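Local coordinates for putative nisin-resistance protein (Streptococcus agalactiae 515, PDB 4Y68) that probably cleaves the lantibiotic nisin as a serine peptidase of family S41, which would make the bacterium resistant to it, at residues G88-I93 with Y253-E258; I121-I126 with S158-G163; T222-A227 with G247-G252; T233-K238 with V275-G280. All coordinates share one frame; numbering follows the deposited sequence.

Interaction 1: residues G88-I93 with Y253-E258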
loop_
_atom_site.group_PDB
_atom_site.type_symbol
_atom_site.label_atom_id
_atom_site.label_comp_id
_atom_site.label_asym_id
_atom_site.label_seq_id
_atom_site.Cartn_x
_atom_site.Cartn_y
_atom_site.Cartn_z
ATOM N N GLY A 88 -9.864 -9.369 7.970
ATOM C CA GLY A 88 -10.203 -8.026 8.423
ATOM C C GLY A 88 -10.549 -7.117 7.267
ATOM O O GLY A 88 -10.592 -7.559 6.103
ATOM N N LYS A 89 -10.793 -5.846 7.574
ATOM C CA LYS A 89 -11.348 -4.912 6.592
ATOM C C LYS A 89 -10.395 -4.546 5.443
ATOM O O LYS A 89 -10.805 -3.908 4.489
ATOM C CB LYS A 89 -11.802 -3.629 7.287
ATOM C CG LYS A 89 -10.691 -2.708 7.704
ATOM C CD LYS A 89 -11.246 -1.505 8.469
ATOM C CE LYS A 89 -10.488 -0.223 8.132
ATOM N NZ LYS A 89 -10.122 0.644 9.333
ATOM N N HIS A 90 -9.128 -4.927 5.544
ATOM C CA HIS A 90 -8.170 -4.626 4.491
ATOM C C HIS A 90 -8.094 -5.816 3.524
ATOM O O HIS A 90 -7.427 -5.755 2.490
ATOM C CB HIS A 90 -6.801 -4.300 5.102
ATOM C CG HIS A 90 -5.859 -3.588 4.177
ATOM N ND1 HIS A 90 -4.507 -3.475 4.438
ATOM C CD2 HIS A 90 -6.071 -2.930 3.010
ATOM C CE1 HIS A 90 -3.928 -2.797 3.464
ATOM N NE2 HIS A 90 -4.855 -2.456 2.582
ATOM N N SER A 91 -8.796 -6.896 3.858
ATOM C CA SER A 91 -8.777 -8.082 3.012
ATOM C C SER A 91 -9.957 -8.106 2.049
ATOM O O SER A 91 -11.015 -7.577 2.364
ATOM C CB SER A 91 -8.776 -9.346 3.863
ATOM O OG SER A 91 -7.579 -9.477 4.619
ATOM N N GLN A 92 -9.779 -8.733 0.883
ATOM C CA GLN A 92 -10.896 -8.946 -0.047
ATOM C C GLN A 92 -10.525 -9.855 -1.208
ATOM O O GLN A 92 -9.352 -10.172 -1.415
ATOM C CB GLN A 92 -11.406 -7.610 -0.602
ATOM C CG GLN A 92 -10.345 -6.777 -1.288
ATOM C CD GLN A 92 -10.842 -5.388 -1.651
ATOM O OE1 GLN A 92 -12.030 -5.196 -1.871
ATOM N NE2 GLN A 92 -9.932 -4.412 -1.702
ATOM N N ILE A 93 -11.542 -10.277 -1.950
ATOM C CA ILE A 93 -11.379 -11.034 -3.179
ATOM C C ILE A 93 -11.778 -10.134 -4.350
ATOM O O ILE A 93 -12.903 -9.648 -4.426
ATOM C CB ILE A 93 -12.234 -12.338 -3.200
ATOM C CG1 ILE A 93 -13.693 -12.050 -2.812
ATOM C CG2 ILE A 93 -11.688 -13.371 -2.251
ATOM C CD1 ILE A 93 -14.072 -12.404 -1.341
ATOM N N TYR A 253 -5.797 1.780 6.980
ATOM C CA TYR A 253 -5.584 0.461 6.367
ATOM C C TYR A 253 -4.115 0.114 6.531
ATOM O O TYR A 253 -3.444 -0.384 5.609
ATOM C CB TYR A 253 -6.043 0.446 4.898
ATOM C CG TYR A 253 -7.563 0.484 4.779
ATOM C CD1 TYR A 253 -8.296 -0.676 4.599
ATOM C CD2 TYR A 253 -8.256 1.676 4.888
ATOM C CE1 TYR A 253 -9.673 -0.654 4.519
ATOM C CE2 TYR A 253 -9.642 1.718 4.824
ATOM C CZ TYR A 253 -10.343 0.546 4.633
ATOM O OH TYR A 253 -11.716 0.579 4.549
ATOM N N THR A 254 -3.622 0.399 7.733
ATOM C CA THR A 254 -2.239 0.155 8.064
ATOM C C THR A 254 -2.096 -1.314 8.455
ATOM O O THR A 254 -1.962 -1.656 9.627
ATOM C CB THR A 254 -1.741 1.098 9.194
ATOM O OG1 THR A 254 -2.764 1.244 10.195
ATOM C CG2 THR A 254 -1.428 2.491 8.622
ATOM N N THR A 255 -2.161 -2.183 7.449
ATOM C CA THR A 255 -1.718 -3.558 7.600
ATOM C C THR A 255 -1.079 -4.005 6.301
ATOM O O THR A 255 -1.437 -3.526 5.217
ATOM C CB THR A 255 -2.861 -4.525 7.983
ATOM O OG1 THR A 255 -4.018 -4.270 7.166
ATOM C CG2 THR A 255 -3.225 -4.353 9.452
ATOM N N VAL A 256 -0.125 -4.921 6.410
ATOM C CA VAL A 256 0.463 -5.519 5.220
ATOM C C VAL A 256 -0.444 -6.625 4.646
ATOM O O VAL A 256 -0.955 -7.483 5.380
ATOM C CB VAL A 256 1.865 -6.065 5.544
ATOM C CG1 VAL A 256 2.336 -7.043 4.461
ATOM C CG2 VAL A 256 2.851 -4.901 5.718
ATOM N N ASN A 257 -0.679 -6.591 3.340
ATOM C CA ASN A 257 -1.349 -7.695 2.657
ATOM C C ASN A 257 -0.402 -8.522 1.804
ATOM O O ASN A 257 0.633 -8.031 1.338
ATOM C CB ASN A 257 -2.474 -7.196 1.749
ATOM C CG ASN A 257 -3.634 -6.605 2.521
ATOM O OD1 ASN A 257 -3.760 -6.803 3.733
ATOM N ND2 ASN A 257 -4.490 -5.861 1.815
ATOM N N GLU A 258 -0.774 -9.779 1.604
ATOM C CA GLU A 258 -0.133 -10.619 0.605
ATOM C C GLU A 258 -1.223 -10.963 -0.398
ATOM O O GLU A 258 -2.389 -11.113 -0.020
ATOM C CB GLU A 258 0.490 -11.866 1.233
ATOM C CG GLU A 258 1.482 -11.549 2.370
ATOM C CD GLU A 258 1.981 -12.792 3.127
ATOM O OE1 GLU A 258 1.502 -13.907 2.848
ATOM O OE2 GLU A 258 2.857 -12.651 4.017
HETATM O O HOH W 1 -13.171 -2.228 4.491
#
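Lys89 and His90, in the turn between helix 72-87 and strand 92-94, make a polar and aromatic surface contact with Tyr253, Thr255 and Asn257, on the approach to and start of strand 256-261. The His90 ring is sandwiched. Tyr253 CB lies over the centre of one face, 3.9 Å from the ring centroid, and Asn257 ND2 sits over the opposite face. The same ND2 donates to His90 O at 3.0 Å, coming from above the carbonyl plane, while Asn257 OD1 is bonded to Thr271. Because His90 CG is anti to the backbone N (chi1 -163°), the ring swings in between these two residues, and its ND1 donates to Thr255 OG1 (2.9 Å) nearly in the ring plane. Thr255 OG1 is bonded to Asn285. Tyr253 also turns an edge toward the imidazole, an offset edge-to-face pair with planes 66° apart. Over the phenol, Lys89 CE makes a CH-pi contact 3.8 Å from the Tyr253 ring centroid, and its NZ a cation-pi contact at 4.8 Å; Gly252 O holds that ammonium. The other imidazole nitrogen, His90 NE2, is hydrogen-bonded to Ser228 OG, an arrangement consistent with the serine-histidine pair of a peptidase active site, with Thr255 fixing the ring's rotation.

Interaction 2: residues I121-I126 with S158-G163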
loop_
_atom_site.group_PDB
_atom_site.type_symbol
_atom_site.label_atom_id
_atom_site.label_comp_id
_atom_site.label_asym_id
_atom_site.label_seq_id
_atom_site.Cartn_x
_atom_site.Cartn_y
_atom_site.Cartn_z
ATOM N N ILE A 121 4.436 18.379 -4.887
ATOM C CA ILE A 121 4.377 17.141 -5.656
ATOM C C ILE A 121 3.143 16.300 -5.288
ATOM O O ILE A 121 2.913 15.963 -4.132
ATOM C CB ILE A 121 5.660 16.322 -5.483
ATOM C CG1 ILE A 121 6.870 17.155 -5.922
ATOM C CG2 ILE A 121 5.636 15.091 -6.368
ATOM C CD1 ILE A 121 8.204 16.455 -5.719
ATOM N N THR A 122 2.336 16.015 -6.299
ATOM C CA THR A 122 1.170 15.155 -6.188
ATOM C C THR A 122 1.577 13.710 -6.438
ATOM O O THR A 122 2.172 13.392 -7.466
ATOM C CB THR A 122 0.091 15.591 -7.181
ATOM O OG1 THR A 122 -0.247 16.954 -6.916
ATOM C CG2 THR A 122 -1.160 14.735 -7.074
ATOM N N ILE A 123 1.278 12.843 -5.479
ATOM C CA ILE A 123 1.708 11.452 -5.520
ATOM C C ILE A 123 0.491 10.529 -5.481
ATOM O O ILE A 123 -0.013 10.229 -4.409
ATOM C CB ILE A 123 2.655 11.154 -4.336
ATOM C CG1 ILE A 123 3.931 12.002 -4.461
ATOM C CG2 ILE A 123 2.942 9.661 -4.219
ATOM C CD1 ILE A 123 4.572 12.303 -3.147
ATOM N N PRO A 124 -0.001 10.091 -6.655
ATOM C CA PRO A 124 -1.312 9.433 -6.726
ATOM C C PRO A 124 -1.272 7.915 -6.671
ATOM O O PRO A 124 -0.204 7.316 -6.829
ATOM C CB PRO A 124 -1.829 9.870 -8.097
ATOM C CG PRO A 124 -0.582 9.865 -8.924
ATOM C CD PRO A 124 0.524 10.378 -8.001
ATOM N N SER A 125 -2.442 7.317 -6.477
ATOM C CA SER A 125 -2.645 5.867 -6.628
ATOM C C SER A 125 -2.137 5.320 -7.948
ATOM O O SER A 125 -2.416 5.874 -9.000
ATOM C CB SER A 125 -4.132 5.509 -6.531
ATOM O OG SER A 125 -4.798 6.259 -5.531
ATOM N N ILE A 126 -1.415 4.213 -7.885
ATOM C CA ILE A 126 -1.092 3.420 -9.063
ATOM C C ILE A 126 -1.061 1.957 -8.658
ATOM O O ILE A 126 -0.405 1.594 -7.675
ATOM C CB ILE A 126 0.259 3.789 -9.680
ATOM C CG1 ILE A 126 0.638 2.767 -10.757
ATOM C CG2 ILE A 126 1.343 3.866 -8.604
ATOM C CD1 ILE A 126 1.887 3.148 -11.544
ATOM N N SER A 158 -2.949 13.062 -0.426
ATOM C CA SER A 158 -4.429 13.125 -0.436
ATOM C C SER A 158 -5.012 12.193 -1.480
ATOM O O SER A 158 -4.521 12.141 -2.605
ATOM C CB SER A 158 -4.938 14.545 -0.724
ATOM O OG SER A 158 -4.426 15.495 0.194
ATOM N N ASN A 159 -6.051 11.455 -1.124
ATOM C CA ASN A 159 -6.770 10.658 -2.105
ATOM C C ASN A 159 -5.961 9.539 -2.732
ATOM O O ASN A 159 -6.432 8.915 -3.676
ATOM C CB ASN A 159 -7.314 11.550 -3.235
ATOM C CG ASN A 159 -8.224 12.660 -2.712
ATOM O OD1 ASN A 159 -8.885 12.488 -1.693
ATOM N ND2 ASN A 159 -8.239 13.813 -3.403
ATOM N N ASN A 160 -4.741 9.303 -2.257
ATOM C CA ASN A 160 -3.974 8.154 -2.750
ATOM C C ASN A 160 -4.384 6.943 -1.926
ATOM O O ASN A 160 -4.063 6.864 -0.744
ATOM C CB ASN A 160 -2.464 8.420 -2.660
ATOM C CG ASN A 160 -1.613 7.249 -3.127
ATOM O OD1 ASN A 160 -2.070 6.103 -3.214
ATOM N ND2 ASN A 160 -0.343 7.531 -3.399
ATOM N N THR A 161 -5.118 6.019 -2.542
ATOM C CA THR A 161 -5.666 4.856 -1.819
ATOM C C THR A 161 -4.786 3.614 -1.970
ATOM O O THR A 161 -5.206 2.488 -1.656
ATOM C CB THR A 161 -7.087 4.499 -2.304
ATOM O OG1 THR A 161 -7.004 4.014 -3.646
ATOM C CG2 THR A 161 -8.026 5.743 -2.277
ATOM N N GLY A 162 -3.571 3.813 -2.457
ATOM C CA GLY A 162 -2.614 2.727 -2.479
ATOM C C GLY A 162 -2.338 2.175 -3.851
ATOM O O GLY A 162 -2.355 2.896 -4.851
ATOM N N GLY A 163 -2.085 0.876 -3.891
ATOM C CA GLY A 163 -1.650 0.205 -5.099
ATOM C C GLY A 163 -0.262 -0.378 -4.910
ATOM O O GLY A 163 0.074 -0.883 -3.837
HETATM O O HOH W 2 -4.777 9.243 -6.097
HETATM O O HOH W 3 -7.183 6.184 -5.998
#
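The Asn160 carboxamide is the flat group here, and the peptide joining Pro124 to Ser125 lies over one of its faces, the two planes almost parallel: Ser125 N is 3.5 Å from Asn160 CG, and Pro124 C is 3.4 Å from Asn160 ND2. At its rim, ND2 donates to Ile123 O (2.9 Å), a partner tilted out of the amide plane by 28°. On the other arm, Asn160 OD1 accepts from Gly162 N at 2.8 Å in the carbonyl plane, which makes an Asx turn. With CG anti to the backbone N (chi1 179°), the amide reaches across to the 121-126 segment, and bonds at both ends fix its rotation. Ser125 adds a second grip: its OG receives Thr161 N at 3.0 Å, and a water links Ser125 N to Asn159 O. Farther along, Ile126 N makes only a weak bond to Gly162 O, and Gly163 CA approaches Ile126 O at 3.2 Å, a CA-H...O contact with no side chain in the way. Gly163 O is bonded to Ser229. The loop from Asp156 to Gly163 after strand 152-156 reads Asp-Leu-x-x-Asn-x-Gly-Gly, a signature of S41 peptidases, and the Asx turn of Asn160 shapes its bend toward helix 165-171.

Interaction 3: residues T222-A227 with G247-G252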
loop_
_atom_site.group_PDB
_atom_site.type_symbol
_atom_site.label_atom_id
_atom_site.label_comp_id
_atom_site.label_asym_id
_atom_site.label_seq_id
_atom_site.Cartn_x
_atom_site.Cartn_y
_atom_site.Cartn_z
ATOM N N THR A 222 -1.812 14.525 4.039
ATOM C CA THR A 222 -2.670 13.358 3.977
ATOM C C THR A 222 -4.115 13.797 4.193
ATOM O O THR A 222 -4.362 14.831 4.808
ATOM C CB THR A 222 -2.279 12.314 5.046
ATOM O OG1 THR A 222 -2.516 12.844 6.356
ATOM C CG2 THR A 222 -0.803 11.923 4.933
ATOM N N ASN A 223 -5.079 13.019 3.705
ATOM C CA ASN A 223 -6.467 13.262 4.079
ATOM C C ASN A 223 -7.126 11.931 4.410
ATOM O O ASN A 223 -6.435 10.923 4.443
ATOM C CB ASN A 223 -7.229 14.035 2.989
ATOM C CG ASN A 223 -7.431 13.251 1.703
ATOM O OD1 ASN A 223 -6.897 12.165 1.532
ATOM N ND2 ASN A 223 -8.215 13.825 0.772
ATOM N N HIS A 224 -8.437 11.927 4.679
ATOM C CA HIS A 224 -9.125 10.722 5.137
ATOM C C HIS A 224 -9.069 9.565 4.132
ATOM O O HIS A 224 -9.235 8.404 4.504
ATOM C CB HIS A 224 -10.593 11.038 5.464
ATOM C CG HIS A 224 -10.789 11.718 6.785
ATOM N ND1 HIS A 224 -10.115 11.335 7.928
ATOM C CD2 HIS A 224 -11.574 12.765 7.145
ATOM C CE1 HIS A 224 -10.482 12.112 8.935
ATOM N NE2 HIS A 224 -11.366 12.986 8.487
ATOM N N LYS A 225 -8.838 9.873 2.860
ATOM C CA LYS A 225 -8.817 8.837 1.829
ATOM C C LYS A 225 -7.431 8.200 1.672
ATOM O O LYS A 225 -7.306 7.102 1.133
ATOM C CB LYS A 225 -9.283 9.402 0.486
ATOM C CG LYS A 225 -10.779 9.718 0.405
ATOM C CD LYS A 225 -11.248 9.709 -1.065
ATOM C CE LYS A 225 -12.611 10.378 -1.262
ATOM N NZ LYS A 225 -13.633 9.946 -0.255
ATOM N N THR A 226 -6.397 8.884 2.141
ATOM C CA THR A 226 -5.030 8.340 2.079
ATOM C C THR A 226 -4.971 6.951 2.686
ATOM O O THR A 226 -5.179 6.808 3.882
ATOM C CB THR A 226 -4.038 9.257 2.820
ATOM O OG1 THR A 226 -4.084 10.555 2.226
ATOM C CG2 THR A 226 -2.597 8.686 2.735
ATOM N N ALA A 227 -4.665 5.930 1.895
ATOM C CA ALA A 227 -4.799 4.563 2.406
ATOM C C ALA A 227 -3.721 3.581 1.955
ATOM O O ALA A 227 -3.149 3.707 0.880
ATOM C CB ALA A 227 -6.180 3.993 2.007
ATOM N N GLY A 247 -2.742 17.902 7.792
ATOM C CA GLY A 247 -3.981 17.478 7.162
ATOM C C GLY A 247 -4.890 16.713 8.102
ATOM O O GLY A 247 -5.118 17.133 9.231
ATOM N N GLN A 248 -5.430 15.594 7.644
ATOM C CA GLN A 248 -6.287 14.800 8.522
ATOM C C GLN A 248 -5.788 13.381 8.653
ATOM O O GLN A 248 -4.948 12.938 7.875
ATOM C CB GLN A 248 -7.720 14.805 8.009
ATOM C CG GLN A 248 -8.289 16.202 8.000
ATOM C CD GLN A 248 -9.117 16.460 6.775
ATOM O OE1 GLN A 248 -10.169 15.835 6.578
ATOM N NE2 GLN A 248 -8.635 17.369 5.914
ATOM N N ALA A 249 -6.312 12.687 9.651
ATOM C CA ALA A 249 -6.043 11.273 9.857
ATOM C C ALA A 249 -6.280 10.480 8.581
ATOM O O ALA A 249 -7.198 10.763 7.820
ATOM C CB ALA A 249 -6.912 10.735 10.990
ATOM N N THR A 250 -5.446 9.480 8.350
ATOM C CA THR A 250 -5.599 8.648 7.158
ATOM C C THR A 250 -6.712 7.591 7.292
ATOM O O THR A 250 -7.381 7.506 8.316
ATOM C CB THR A 250 -4.279 7.977 6.847
ATOM O OG1 THR A 250 -3.907 7.158 7.951
ATOM C CG2 THR A 250 -3.213 9.046 6.691
ATOM N N ALA A 251 -6.898 6.763 6.270
ATOM C CA ALA A 251 -8.088 5.911 6.200
ATOM C C ALA A 251 -8.045 4.776 7.204
ATOM O O ALA A 251 -9.083 4.249 7.580
ATOM C CB ALA A 251 -8.269 5.353 4.787
ATOM N N GLY A 252 -6.853 4.388 7.633
ATOM C CA GLY A 252 -6.725 3.323 8.616
ATOM C C GLY A 252 -6.642 1.940 8.003
ATOM O O GLY A 252 -7.328 1.020 8.450
HETATM O O HOH W 4 -9.735 8.413 9.152
#
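Thr222 and Gln248 form the close-knit end of this contact. Gln248 N donates to Thr222 O (3.1 Å, N-H...O angle 165°), and Thr222 OG1 returns a bond to Gln248 O at 2.9 Å, so backbone and side chain of one threonine hold both polar groups of the Gln248 backbone. Beside them the Thr250 methyl CG2 presses against Thr222 CB (3.8 Å) and also reaches Thr226. At chi1 61° Thr250 holds CG2 there, while its hydroxyl is hydrogen-bonded to Glu231 and Ile288 N. Ala251 N donates almost straight to Thr226 O at 2.9 Å, and Ala251 CB meets Ala227 CB at 3.7 Å. The contact continues from the last parallel bridge of strands 218-222 and 243-247 into the loops that follow them; the strands are joined through helix 229-235 as a beta-alpha-beta crossover. The loop leaving the first strand is shaped by a type I turn from Asn223 to Thr226 and an Asx turn, in which Asn223 OD1 accepts from Lys225 N; the same OD1 is bonded to Asn159 N. The other side, at exposed His224, is looser. Gln248 CB lies over one face of the imidazole, 4.1 Å from its centroid and offset toward the rim, with ring and amide planes nearly perpendicular. His224 ND1 reaches Ala249 O in a weak, bent bond of 3.0 Å, and a water spans ND1 and Thr250 O.

Interaction 4: residues T233-K238 with V275-G280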
loop_
_atom_site.group_PDB
_atom_site.type_symbol
_atom_site.label_atom_id
_atom_site.label_comp_id
_atom_site.label_asym_id
_atom_site.label_seq_id
_atom_site.Cartn_x
_atom_site.Cartn_y
_atom_site.Cartn_z
ATOM N N THR A 233 3.747 4.206 2.799
ATOM C CA THR A 233 4.664 5.204 2.283
ATOM C C THR A 233 4.778 6.358 3.267
ATOM O O THR A 233 5.882 6.833 3.537
ATOM C CB THR A 233 4.229 5.744 0.910
ATOM O OG1 THR A 233 4.303 4.682 -0.031
ATOM C CG2 THR A 233 5.167 6.870 0.454
ATOM N N PHE A 234 3.640 6.813 3.790
ATOM C CA PHE A 234 3.645 7.828 4.835
ATOM C C PHE A 234 4.472 7.360 6.031
ATOM O O PHE A 234 5.266 8.114 6.540
ATOM C CB PHE A 234 2.211 8.156 5.287
ATOM C CG PHE A 234 2.119 9.258 6.316
ATOM C CD1 PHE A 234 3.130 10.187 6.463
ATOM C CD2 PHE A 234 1.012 9.361 7.138
ATOM C CE1 PHE A 234 3.044 11.198 7.410
ATOM C CE2 PHE A 234 0.916 10.373 8.090
ATOM C CZ PHE A 234 1.935 11.288 8.223
ATOM N N LEU A 235 4.280 6.118 6.489
ATOM C CA LEU A 235 5.044 5.629 7.643
ATOM C C LEU A 235 6.550 5.648 7.391
ATOM O O LEU A 235 7.327 5.852 8.310
ATOM C CB LEU A 235 4.608 4.213 8.026
ATOM C CG LEU A 235 3.217 4.193 8.643
ATOM C CD1 LEU A 235 2.837 2.789 9.135
ATOM C CD2 LEU A 235 3.182 5.204 9.781
ATOM N N SER A 236 6.955 5.444 6.142
ATOM C CA SER A 236 8.375 5.372 5.809
ATOM C C SER A 236 9.116 6.693 6.038
ATOM O O SER A 236 10.338 6.701 6.070
ATOM C CB SER A 236 8.558 4.952 4.359
ATOM O OG SER A 236 7.888 3.748 4.094
ATOM N N PHE A 237 8.373 7.795 6.173
ATOM C CA PHE A 237 8.954 9.112 6.492
ATOM C C PHE A 237 8.883 9.454 7.979
ATOM O O PHE A 237 9.458 10.455 8.409
ATOM C CB PHE A 237 8.253 10.231 5.709
ATOM C CG PHE A 237 8.526 10.202 4.224
ATOM C CD1 PHE A 237 9.549 10.964 3.677
ATOM C CD2 PHE A 237 7.753 9.422 3.374
ATOM C CE1 PHE A 237 9.804 10.949 2.313
ATOM C CE2 PHE A 237 8.002 9.391 2.015
ATOM C CZ PHE A 237 9.034 10.168 1.476
ATOM N N LYS A 238 8.176 8.643 8.761
ATOM C CA LYS A 238 7.933 8.980 10.167
ATOM C C LYS A 238 9.195 8.947 10.993
ATOM O O LYS A 238 10.008 8.038 10.868
ATOM C CB LYS A 238 6.897 8.046 10.782
ATOM C CG LYS A 238 5.491 8.608 10.726
ATOM C CD LYS A 238 5.071 9.164 12.057
ATOM C CE LYS A 238 5.279 8.107 13.130
ATOM N NZ LYS A 238 4.883 8.547 14.491
ATOM N N VAL A 275 1.651 -3.732 11.763
ATOM C CA VAL A 275 2.703 -2.817 11.326
ATOM C C VAL A 275 3.244 -1.940 12.470
ATOM O O VAL A 275 2.502 -1.534 13.371
ATOM C CB VAL A 275 2.172 -1.925 10.174
ATOM C CG1 VAL A 275 2.998 -0.675 10.018
ATOM C CG2 VAL A 275 2.147 -2.706 8.846
ATOM N N SER A 276 4.539 -1.640 12.446
ATOM C CA SER A 276 5.053 -0.601 13.336
ATOM C C SER A 276 6.052 0.269 12.601
ATOM O O SER A 276 6.739 -0.204 11.721
ATOM C CB SER A 276 5.683 -1.219 14.581
ATOM O OG SER A 276 6.647 -2.161 14.188
ATOM N N ASP A 277 6.116 1.546 12.951
ATOM C CA ASP A 277 7.038 2.466 12.304
ATOM C C ASP A 277 8.409 2.425 13.002
ATOM O O ASP A 277 8.593 1.661 13.963
ATOM C CB ASP A 277 6.450 3.895 12.264
ATOM C CG ASP A 277 6.187 4.477 13.646
ATOM O OD1 ASP A 277 6.893 4.140 14.611
ATOM O OD2 ASP A 277 5.256 5.294 13.768
ATOM N N ARG A 278 9.366 3.202 12.493
ATOM C CA ARG A 278 10.737 3.239 13.034
ATOM C C ARG A 278 10.757 3.621 14.519
ATOM O O ARG A 278 11.657 3.230 15.253
ATOM C CB ARG A 278 11.622 4.231 12.243
ATOM C CG ARG A 278 12.354 3.611 11.059
ATOM C CD ARG A 278 13.307 4.614 10.341
ATOM N NE ARG A 278 12.535 5.773 9.956
ATOM C CZ ARG A 278 12.069 6.002 8.735
ATOM N NH1 ARG A 278 12.360 5.190 7.718
ATOM N NH2 ARG A 278 11.319 7.083 8.532
ATOM N N GLN A 279 9.756 4.387 14.942
ATOM C CA GLN A 279 9.719 4.963 16.278
ATOM C C GLN A 279 9.129 3.985 17.281
ATOM O O GLN A 279 9.186 4.205 18.487
ATOM C CB GLN A 279 8.923 6.272 16.271
ATOM C CG GLN A 279 9.478 7.298 15.305
ATOM C CD GLN A 279 8.770 8.637 15.391
ATOM O OE1 GLN A 279 7.639 8.784 14.925
ATOM N NE2 GLN A 279 9.433 9.625 15.985
ATOM N N GLY A 280 8.598 2.883 16.774
ATOM C CA GLY A 280 8.057 1.837 17.617
ATOM C C GLY A 280 6.545 1.854 17.764
ATOM O O GLY A 280 5.992 0.998 18.448
HETATM O O HOH W 5 8.884 4.197 9.947
#
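Leu235 and Asp277 have the nearest CA atoms across the two segments, 6.0 Å apart, where two type I turns meet. One runs from Leu235 to Lys238, in the chain that carries helix 229-235; the other, from Asp277 to Gly280, in the chain that carries strand 267-276. A water stitches the two backbones together, giving a hydrogen to Leu235 O and taking one from Arg278 N. The Arg278 side chain makes three of the bonds across the contact. Its NH2 splits between two carbonyls of the first turn, Ser236 O at 2.7 Å and Lys238 O at 2.8 Å, each approached from above its carbonyl plane. Ser236 O lies in the guanidinium plane and also takes a weak bond from NH1, which is bonded in addition to Thr180 O. The bend at chi3 (-55°) turns the group back over the first turn, whose carbonyls would favour a positive charge there. Lys238, bent at chi2 and chi3, brings NZ to the second turn: it donates to Gln279 OE1 at 2.8 Å, nearly in line with the amide C=O, while a salt bridge to Asp277 is doubtful, since OD2 lies too close to a neighbour for its place to be sure. Asp277 OD1 is bonded to Tyr281 N, and OD2, less surely placed, is modelled bonded to Tyr283 OH. Deeper in, Leu235 CD1 rests on Val275 CG1 (3.6 Å), the apolar part of the contact. A guanidinium collecting backbone carbonyls of the turn 235-238 here joins the helix of a beta-alpha-beta crossover to an antiparallel sheet.

From the N terminus, interaction 1 opens first, at 88-93, and closes at 253-258, spanning 159 residues. Interactions 2 and 3 lie wholly within that span, one after the other: 121-126 returns to 158-163 before 222-227 meets 247-252. Interaction 4 starts at 233-238, inside both the span of interaction 1 and that of interaction 3, and ends at 275-280, crossing both. Interactions 2 and 3 touch through Asn160 O with Ala227 N, joining neighbouring loops of the mixed sheet. Lys89 NZ meets Gly252 O between interactions 1 and 3, and Val256 packs on Val275 between 1 and 4, within the antiparallel sheet that both reach.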